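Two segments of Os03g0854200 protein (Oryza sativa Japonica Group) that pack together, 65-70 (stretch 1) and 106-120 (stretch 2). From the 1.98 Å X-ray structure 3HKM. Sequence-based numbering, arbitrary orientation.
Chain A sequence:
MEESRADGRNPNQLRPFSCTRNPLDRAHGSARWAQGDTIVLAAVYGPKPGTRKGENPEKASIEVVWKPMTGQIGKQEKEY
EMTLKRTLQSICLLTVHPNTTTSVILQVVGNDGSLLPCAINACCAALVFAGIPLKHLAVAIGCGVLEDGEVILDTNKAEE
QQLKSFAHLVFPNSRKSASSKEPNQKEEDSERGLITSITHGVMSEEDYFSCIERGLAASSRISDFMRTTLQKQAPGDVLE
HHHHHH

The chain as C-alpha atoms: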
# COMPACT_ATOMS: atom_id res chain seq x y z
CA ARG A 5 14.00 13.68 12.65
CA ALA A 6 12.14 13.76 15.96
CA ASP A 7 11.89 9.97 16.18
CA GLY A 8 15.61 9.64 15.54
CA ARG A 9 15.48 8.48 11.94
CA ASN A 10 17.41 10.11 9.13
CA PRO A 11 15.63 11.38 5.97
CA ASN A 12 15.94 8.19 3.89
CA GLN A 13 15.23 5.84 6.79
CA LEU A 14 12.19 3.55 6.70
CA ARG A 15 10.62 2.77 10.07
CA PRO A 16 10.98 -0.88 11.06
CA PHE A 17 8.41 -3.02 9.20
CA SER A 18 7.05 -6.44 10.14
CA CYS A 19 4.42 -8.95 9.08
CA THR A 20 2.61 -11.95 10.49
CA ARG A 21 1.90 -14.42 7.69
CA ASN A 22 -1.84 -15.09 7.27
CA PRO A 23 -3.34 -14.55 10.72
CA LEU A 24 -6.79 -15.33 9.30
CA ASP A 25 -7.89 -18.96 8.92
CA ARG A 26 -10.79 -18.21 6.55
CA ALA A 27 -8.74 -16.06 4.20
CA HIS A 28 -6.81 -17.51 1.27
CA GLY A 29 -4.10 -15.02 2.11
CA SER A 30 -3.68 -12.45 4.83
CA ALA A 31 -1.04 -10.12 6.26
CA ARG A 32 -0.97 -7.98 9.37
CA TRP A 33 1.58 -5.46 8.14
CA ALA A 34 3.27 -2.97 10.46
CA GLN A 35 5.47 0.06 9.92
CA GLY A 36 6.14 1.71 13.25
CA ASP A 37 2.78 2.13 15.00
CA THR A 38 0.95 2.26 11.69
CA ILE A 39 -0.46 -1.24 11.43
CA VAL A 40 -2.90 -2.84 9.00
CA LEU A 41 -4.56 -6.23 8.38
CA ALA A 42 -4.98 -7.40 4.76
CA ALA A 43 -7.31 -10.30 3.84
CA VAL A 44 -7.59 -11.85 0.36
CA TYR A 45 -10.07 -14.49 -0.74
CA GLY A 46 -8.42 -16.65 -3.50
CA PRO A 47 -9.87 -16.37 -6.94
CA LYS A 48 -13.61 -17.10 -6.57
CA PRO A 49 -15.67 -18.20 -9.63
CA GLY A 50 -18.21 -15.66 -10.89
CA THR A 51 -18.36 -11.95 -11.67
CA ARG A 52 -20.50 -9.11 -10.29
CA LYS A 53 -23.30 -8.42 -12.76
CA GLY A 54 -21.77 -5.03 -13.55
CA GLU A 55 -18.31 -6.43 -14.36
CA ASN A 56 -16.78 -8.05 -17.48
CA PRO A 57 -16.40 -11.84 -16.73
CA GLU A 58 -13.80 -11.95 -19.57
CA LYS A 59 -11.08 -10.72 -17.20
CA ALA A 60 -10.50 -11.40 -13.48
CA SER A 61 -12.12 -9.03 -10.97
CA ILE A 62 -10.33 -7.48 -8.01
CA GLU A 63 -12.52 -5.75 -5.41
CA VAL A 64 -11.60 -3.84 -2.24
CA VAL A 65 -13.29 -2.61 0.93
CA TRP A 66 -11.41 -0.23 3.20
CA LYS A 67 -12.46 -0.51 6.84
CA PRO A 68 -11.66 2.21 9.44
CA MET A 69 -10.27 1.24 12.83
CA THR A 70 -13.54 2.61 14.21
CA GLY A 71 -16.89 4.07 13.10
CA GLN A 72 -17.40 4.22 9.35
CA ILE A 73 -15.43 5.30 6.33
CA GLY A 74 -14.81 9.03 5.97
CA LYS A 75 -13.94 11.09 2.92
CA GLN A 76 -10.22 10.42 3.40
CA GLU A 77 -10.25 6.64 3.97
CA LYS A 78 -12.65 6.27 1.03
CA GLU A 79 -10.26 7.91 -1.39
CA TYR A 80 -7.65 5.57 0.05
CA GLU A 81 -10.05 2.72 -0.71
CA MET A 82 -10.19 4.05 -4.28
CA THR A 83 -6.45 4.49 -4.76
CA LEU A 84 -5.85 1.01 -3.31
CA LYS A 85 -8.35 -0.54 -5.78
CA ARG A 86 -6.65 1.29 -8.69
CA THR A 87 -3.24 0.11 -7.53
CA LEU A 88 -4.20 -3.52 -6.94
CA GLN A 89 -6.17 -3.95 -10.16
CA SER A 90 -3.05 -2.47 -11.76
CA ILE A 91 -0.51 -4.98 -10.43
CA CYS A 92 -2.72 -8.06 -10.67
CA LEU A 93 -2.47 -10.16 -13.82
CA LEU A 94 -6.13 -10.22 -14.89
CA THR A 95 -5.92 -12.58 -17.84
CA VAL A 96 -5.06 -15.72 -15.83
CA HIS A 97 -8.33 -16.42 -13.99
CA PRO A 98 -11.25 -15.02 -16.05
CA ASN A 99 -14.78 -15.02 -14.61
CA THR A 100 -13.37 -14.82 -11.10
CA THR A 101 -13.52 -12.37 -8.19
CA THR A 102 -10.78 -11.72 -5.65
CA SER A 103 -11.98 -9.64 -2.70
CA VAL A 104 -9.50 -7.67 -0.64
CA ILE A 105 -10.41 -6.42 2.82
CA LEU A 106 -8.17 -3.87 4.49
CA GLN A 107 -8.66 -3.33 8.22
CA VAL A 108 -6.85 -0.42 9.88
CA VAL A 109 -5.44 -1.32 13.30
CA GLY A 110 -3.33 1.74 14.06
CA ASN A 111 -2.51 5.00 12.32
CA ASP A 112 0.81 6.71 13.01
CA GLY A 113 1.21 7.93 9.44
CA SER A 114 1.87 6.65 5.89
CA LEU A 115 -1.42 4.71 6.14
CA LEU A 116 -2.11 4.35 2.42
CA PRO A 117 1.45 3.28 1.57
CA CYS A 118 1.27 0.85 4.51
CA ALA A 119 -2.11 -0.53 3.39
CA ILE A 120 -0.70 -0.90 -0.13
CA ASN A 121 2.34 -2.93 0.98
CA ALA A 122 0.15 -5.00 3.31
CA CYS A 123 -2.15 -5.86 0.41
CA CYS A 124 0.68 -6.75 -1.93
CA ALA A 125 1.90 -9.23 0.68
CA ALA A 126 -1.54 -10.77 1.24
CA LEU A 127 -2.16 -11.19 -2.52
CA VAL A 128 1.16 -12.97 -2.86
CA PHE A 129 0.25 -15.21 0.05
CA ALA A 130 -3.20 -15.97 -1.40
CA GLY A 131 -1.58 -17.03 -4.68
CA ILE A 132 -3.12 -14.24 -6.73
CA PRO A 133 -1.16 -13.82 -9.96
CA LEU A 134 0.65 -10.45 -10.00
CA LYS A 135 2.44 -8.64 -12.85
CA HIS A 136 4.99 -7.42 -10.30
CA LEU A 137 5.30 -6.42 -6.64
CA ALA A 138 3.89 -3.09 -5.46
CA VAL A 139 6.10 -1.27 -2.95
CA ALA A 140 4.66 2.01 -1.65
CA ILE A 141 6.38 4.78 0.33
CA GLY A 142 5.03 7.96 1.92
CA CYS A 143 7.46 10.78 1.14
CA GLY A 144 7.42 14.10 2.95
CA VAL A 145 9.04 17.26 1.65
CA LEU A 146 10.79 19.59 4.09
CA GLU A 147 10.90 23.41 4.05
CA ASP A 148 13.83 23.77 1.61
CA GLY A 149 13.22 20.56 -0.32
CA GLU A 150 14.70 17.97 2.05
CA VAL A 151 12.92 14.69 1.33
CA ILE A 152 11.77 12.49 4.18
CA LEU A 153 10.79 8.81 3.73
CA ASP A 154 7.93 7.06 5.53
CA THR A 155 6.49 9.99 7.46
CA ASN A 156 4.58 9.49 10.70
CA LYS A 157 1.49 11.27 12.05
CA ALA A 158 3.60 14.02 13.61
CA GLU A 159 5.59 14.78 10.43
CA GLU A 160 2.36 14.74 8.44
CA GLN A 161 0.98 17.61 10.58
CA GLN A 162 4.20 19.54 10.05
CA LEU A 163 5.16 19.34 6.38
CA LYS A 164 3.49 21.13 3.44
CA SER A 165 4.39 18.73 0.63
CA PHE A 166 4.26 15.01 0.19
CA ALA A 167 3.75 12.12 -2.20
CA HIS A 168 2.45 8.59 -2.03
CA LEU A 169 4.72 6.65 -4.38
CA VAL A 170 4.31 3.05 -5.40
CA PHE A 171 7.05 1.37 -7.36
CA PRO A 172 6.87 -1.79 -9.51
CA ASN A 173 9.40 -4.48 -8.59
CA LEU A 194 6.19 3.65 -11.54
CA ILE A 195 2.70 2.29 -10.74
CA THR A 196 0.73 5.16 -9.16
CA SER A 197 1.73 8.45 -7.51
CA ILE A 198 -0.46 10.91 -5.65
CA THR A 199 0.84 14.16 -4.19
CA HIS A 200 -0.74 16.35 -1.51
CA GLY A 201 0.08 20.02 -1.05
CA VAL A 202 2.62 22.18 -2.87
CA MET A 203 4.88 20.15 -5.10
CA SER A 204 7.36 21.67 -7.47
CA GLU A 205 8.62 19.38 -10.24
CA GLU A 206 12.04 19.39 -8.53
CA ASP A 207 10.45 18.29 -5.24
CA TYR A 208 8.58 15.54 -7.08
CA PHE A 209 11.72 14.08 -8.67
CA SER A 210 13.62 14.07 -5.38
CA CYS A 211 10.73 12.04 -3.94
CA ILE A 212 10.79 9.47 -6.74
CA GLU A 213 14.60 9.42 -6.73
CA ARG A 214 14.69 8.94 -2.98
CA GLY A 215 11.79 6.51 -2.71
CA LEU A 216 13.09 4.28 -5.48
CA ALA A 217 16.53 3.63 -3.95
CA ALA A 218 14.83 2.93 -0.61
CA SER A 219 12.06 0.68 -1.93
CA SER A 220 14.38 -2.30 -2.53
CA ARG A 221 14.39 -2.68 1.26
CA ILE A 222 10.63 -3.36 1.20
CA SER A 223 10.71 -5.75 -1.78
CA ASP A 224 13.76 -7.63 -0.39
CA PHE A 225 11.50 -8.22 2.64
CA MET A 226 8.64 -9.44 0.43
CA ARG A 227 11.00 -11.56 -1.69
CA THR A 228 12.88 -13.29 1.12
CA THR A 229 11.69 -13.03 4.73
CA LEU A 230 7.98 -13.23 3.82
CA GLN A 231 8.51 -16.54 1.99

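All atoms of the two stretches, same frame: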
# COMPACT_ATOMS: atom_id res chain seq x y z
N VAL A 65 -12.56 -3.39 -0.06
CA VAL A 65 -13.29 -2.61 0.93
C VAL A 65 -12.34 -2.17 2.03
O VAL A 65 -11.66 -2.99 2.65
CB VAL A 65 -14.54 -3.36 1.49
CG1 VAL A 65 -14.51 -4.84 1.13
CG2 VAL A 65 -14.69 -3.15 3.00
N TRP A 66 -12.28 -0.86 2.22
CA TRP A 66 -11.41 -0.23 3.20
C TRP A 66 -12.22 -0.02 4.47
O TRP A 66 -13.27 0.61 4.44
CB TRP A 66 -10.94 1.12 2.65
CG TRP A 66 -9.51 1.46 2.95
CD1 TRP A 66 -8.41 1.20 2.17
CD2 TRP A 66 -9.01 2.15 4.11
NE1 TRP A 66 -7.27 1.67 2.77
CE2 TRP A 66 -7.61 2.26 3.96
CE3 TRP A 66 -9.62 2.67 5.25
CZ2 TRP A 66 -6.82 2.87 4.92
CZ3 TRP A 66 -8.83 3.28 6.19
CH2 TRP A 66 -7.44 3.38 6.02
N LYS A 67 -11.73 -0.56 5.58
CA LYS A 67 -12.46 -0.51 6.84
C LYS A 67 -11.68 0.27 7.90
O LYS A 67 -10.54 -0.08 8.20
CB LYS A 67 -12.80 -1.92 7.34
CG LYS A 67 -13.28 -2.86 6.23
CD LYS A 67 -14.42 -3.78 6.67
CE LYS A 67 -13.93 -5.01 7.41
NZ LYS A 67 -15.04 -6.01 7.57
N PRO A 68 -12.31 1.33 8.45
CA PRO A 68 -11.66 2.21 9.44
C PRO A 68 -11.48 1.49 10.77
O PRO A 68 -12.22 0.56 11.06
CB PRO A 68 -12.67 3.36 9.61
CG PRO A 68 -13.63 3.23 8.47
CD PRO A 68 -13.68 1.77 8.16
N MET A 69 -10.51 1.92 11.57
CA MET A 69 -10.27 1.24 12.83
C MET A 69 -11.43 1.47 13.80
O MET A 69 -11.47 0.88 14.88
CB MET A 69 -8.90 1.61 13.44
CG MET A 69 -8.82 2.89 14.25
SD MET A 69 -7.12 3.52 14.37
CE MET A 69 -7.12 4.69 13.01
N THR A 70 -12.39 2.29 13.38
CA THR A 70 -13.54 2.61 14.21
C THR A 70 -14.56 3.45 13.44
O THR A 70 -14.19 4.18 12.52
CB THR A 70 -13.10 3.36 15.48
OG1 THR A 70 -14.06 3.17 16.52
CG2 THR A 70 -12.94 4.85 15.18
N LEU A 106 -9.24 -4.56 3.80
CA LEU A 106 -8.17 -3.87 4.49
C LEU A 106 -8.73 -3.31 5.79
O LEU A 106 -9.63 -2.47 5.78
CB LEU A 106 -7.60 -2.76 3.60
CG LEU A 106 -6.32 -2.05 4.02
CD1 LEU A 106 -6.56 -1.00 5.11
CD2 LEU A 106 -5.26 -3.05 4.45
N GLN A 107 -8.22 -3.80 6.91
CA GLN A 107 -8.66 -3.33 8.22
C GLN A 107 -7.54 -2.55 8.89
O GLN A 107 -6.47 -3.09 9.17
CB GLN A 107 -9.06 -4.53 9.09
CG GLN A 107 -9.30 -4.18 10.55
CD GLN A 107 -10.55 -3.34 10.77
OE1 GLN A 107 -10.49 -2.21 11.26
NE2 GLN A 107 -11.70 -3.90 10.39
N VAL A 108 -7.80 -1.26 9.15
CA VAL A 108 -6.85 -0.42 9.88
C VAL A 108 -6.84 -0.75 11.38
O VAL A 108 -7.88 -0.83 12.02
CB VAL A 108 -7.13 1.07 9.67
CG1 VAL A 108 -6.12 1.91 10.43
CG2 VAL A 108 -7.08 1.39 8.20
N VAL A 109 -5.64 -0.94 11.91
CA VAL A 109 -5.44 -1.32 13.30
C VAL A 109 -4.88 -0.14 14.09
O VAL A 109 -5.31 0.14 15.20
CB VAL A 109 -4.50 -2.55 13.43
CG1 VAL A 109 -4.05 -2.75 14.87
CG2 VAL A 109 -5.18 -3.80 12.87
N GLY A 110 -3.92 0.55 13.48
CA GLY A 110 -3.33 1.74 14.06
C GLY A 110 -2.93 2.72 12.97
O GLY A 110 -2.67 2.32 11.84
N ASN A 111 -2.90 4.00 13.30
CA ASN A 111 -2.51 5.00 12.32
C ASN A 111 -1.53 6.01 12.91
O ASN A 111 -1.93 6.97 13.57
CB ASN A 111 -3.74 5.71 11.75
CG ASN A 111 -3.38 6.72 10.67
OD1 ASN A 111 -2.22 6.86 10.30
ND2 ASN A 111 -4.39 7.42 10.16
N ASP A 112 -0.24 5.76 12.68
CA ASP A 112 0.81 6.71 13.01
C ASP A 112 1.47 7.24 11.75
O ASP A 112 2.66 7.53 11.75
CB ASP A 112 1.88 6.07 13.90
CG ASP A 112 2.86 7.09 14.43
OD1 ASP A 112 3.96 6.71 14.88
OD2 ASP A 112 2.55 8.29 14.38
N GLY A 113 0.70 7.34 10.66
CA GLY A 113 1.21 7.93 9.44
C GLY A 113 1.54 6.94 8.34
O GLY A 113 1.67 5.74 8.60
N SER A 114 1.67 7.45 7.11
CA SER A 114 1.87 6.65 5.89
C SER A 114 0.89 5.48 5.81
O SER A 114 1.27 4.35 5.50
CB SER A 114 3.32 6.17 5.77
OG SER A 114 4.19 7.25 5.52
N LEU A 115 -0.39 5.75 6.07
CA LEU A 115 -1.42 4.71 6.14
C LEU A 115 -1.74 4.08 4.78
O LEU A 115 -1.93 2.87 4.68
CB LEU A 115 -2.70 5.26 6.78
CG LEU A 115 -3.76 4.20 7.07
CD1 LEU A 115 -3.20 3.11 7.97
CD2 LEU A 115 -5.01 4.82 7.68
N LEU A 116 -1.80 4.89 3.73
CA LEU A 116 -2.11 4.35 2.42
C LEU A 116 -0.93 3.55 1.85
O LEU A 116 -1.11 2.45 1.31
CB LEU A 116 -2.56 5.48 1.47
CG LEU A 116 -3.36 5.13 0.21
CD1 LEU A 116 -2.61 5.49 -1.05
CD2 LEU A 116 -3.82 3.67 0.20
N PRO A 117 0.30 4.09 1.97
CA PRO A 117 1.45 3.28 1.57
C PRO A 117 1.56 1.99 2.39
O PRO A 117 1.92 0.95 1.84
CB PRO A 117 2.64 4.20 1.87
CG PRO A 117 2.10 5.56 1.72
CD PRO A 117 0.69 5.48 2.27
N CYS A 118 1.24 2.05 3.68
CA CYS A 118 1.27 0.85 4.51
C CYS A 118 0.22 -0.16 4.04
O CYS A 118 0.52 -1.35 3.86
CB CYS A 118 1.05 1.20 5.98
SG CYS A 118 1.06 -0.22 7.12
N ALA A 119 -1.01 0.32 3.84
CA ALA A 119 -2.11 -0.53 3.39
C ALA A 119 -1.81 -1.16 2.04
O ALA A 119 -2.15 -2.31 1.79
CB ALA A 119 -3.41 0.26 3.33
N ILE A 120 -1.15 -0.40 1.17
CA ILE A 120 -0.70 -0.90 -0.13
C ILE A 120 0.27 -2.08 -0.01
O ILE A 120 0.05 -3.14 -0.58
CB ILE A 120 -0.08 0.26 -0.96
CG1 ILE A 120 -1.18 1.26 -1.34
CG2 ILE A 120 0.62 -0.28 -2.21
CD1 ILE A 120 -0.72 2.37 -2.26

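The two stretches meet first as neighbouring parallel strands: the axes of 65-67 and 106-110 approach to 5.0 Å, with only 15° between their N-to-C directions. Register is set by two bridges, Trp66 with Leu106 (CA to CA 5.0 Å) and Lys67 with Gln107 (CA to CA 4.9 Å).

Val65 contributes mainly its backbone. Its O accepts a hydrogen bond from Leu106 N at 3.1 Å, and the N-H...O angle of 175° is nearly linear; its CA-to-CB bond points sideways, and the side chain comes no nearer to stretch 2 than 5.7 Å, from Val65 CG2 to Leu106 N.

Trp66 makes most of the apolar side-chain contacts across the stretches. It shares a sheet face with Leu106, and its indole extends over stretch 2, reaching the helix that starts at Leu115. Leu106 CD1 sits over one ring face, 3.8 Å from the centroid of the five-membered ring and 22° off its normal, consistent with a CH-pi contact. Leu115 CD2 instead meets the ring edge, 3.3 Å from Trp66 CH2. Ala119 CB approaches obliquely, 4.1 Å from Trp66 NE1. This apolar setting has a cost: the contact buries NE1, which has no polar partner in the model.

Lys67 bonds through both backbone polar atoms. Its N donates to Leu106 O at 2.8 Å (155°), and its O accepts from Val108 N at 3.1 Å (178°), so Lys67 bonds to the residues on either side of Gln107, its bridge partner, as expected for parallel strands. Its side chain lies on the same sheet face as that of Gln107, but its end leads away from stretch 2.

Beyond the strand, the CA-to-CB bond of Pro68 points away from stretch 2. Met69 returns to the contact: its CB lies 3.0 Å from Val108 O, while CE lies 3.9 Å from Val108 CG1 and 3.7 Å from Asn111 CB. Thr70 makes no contact.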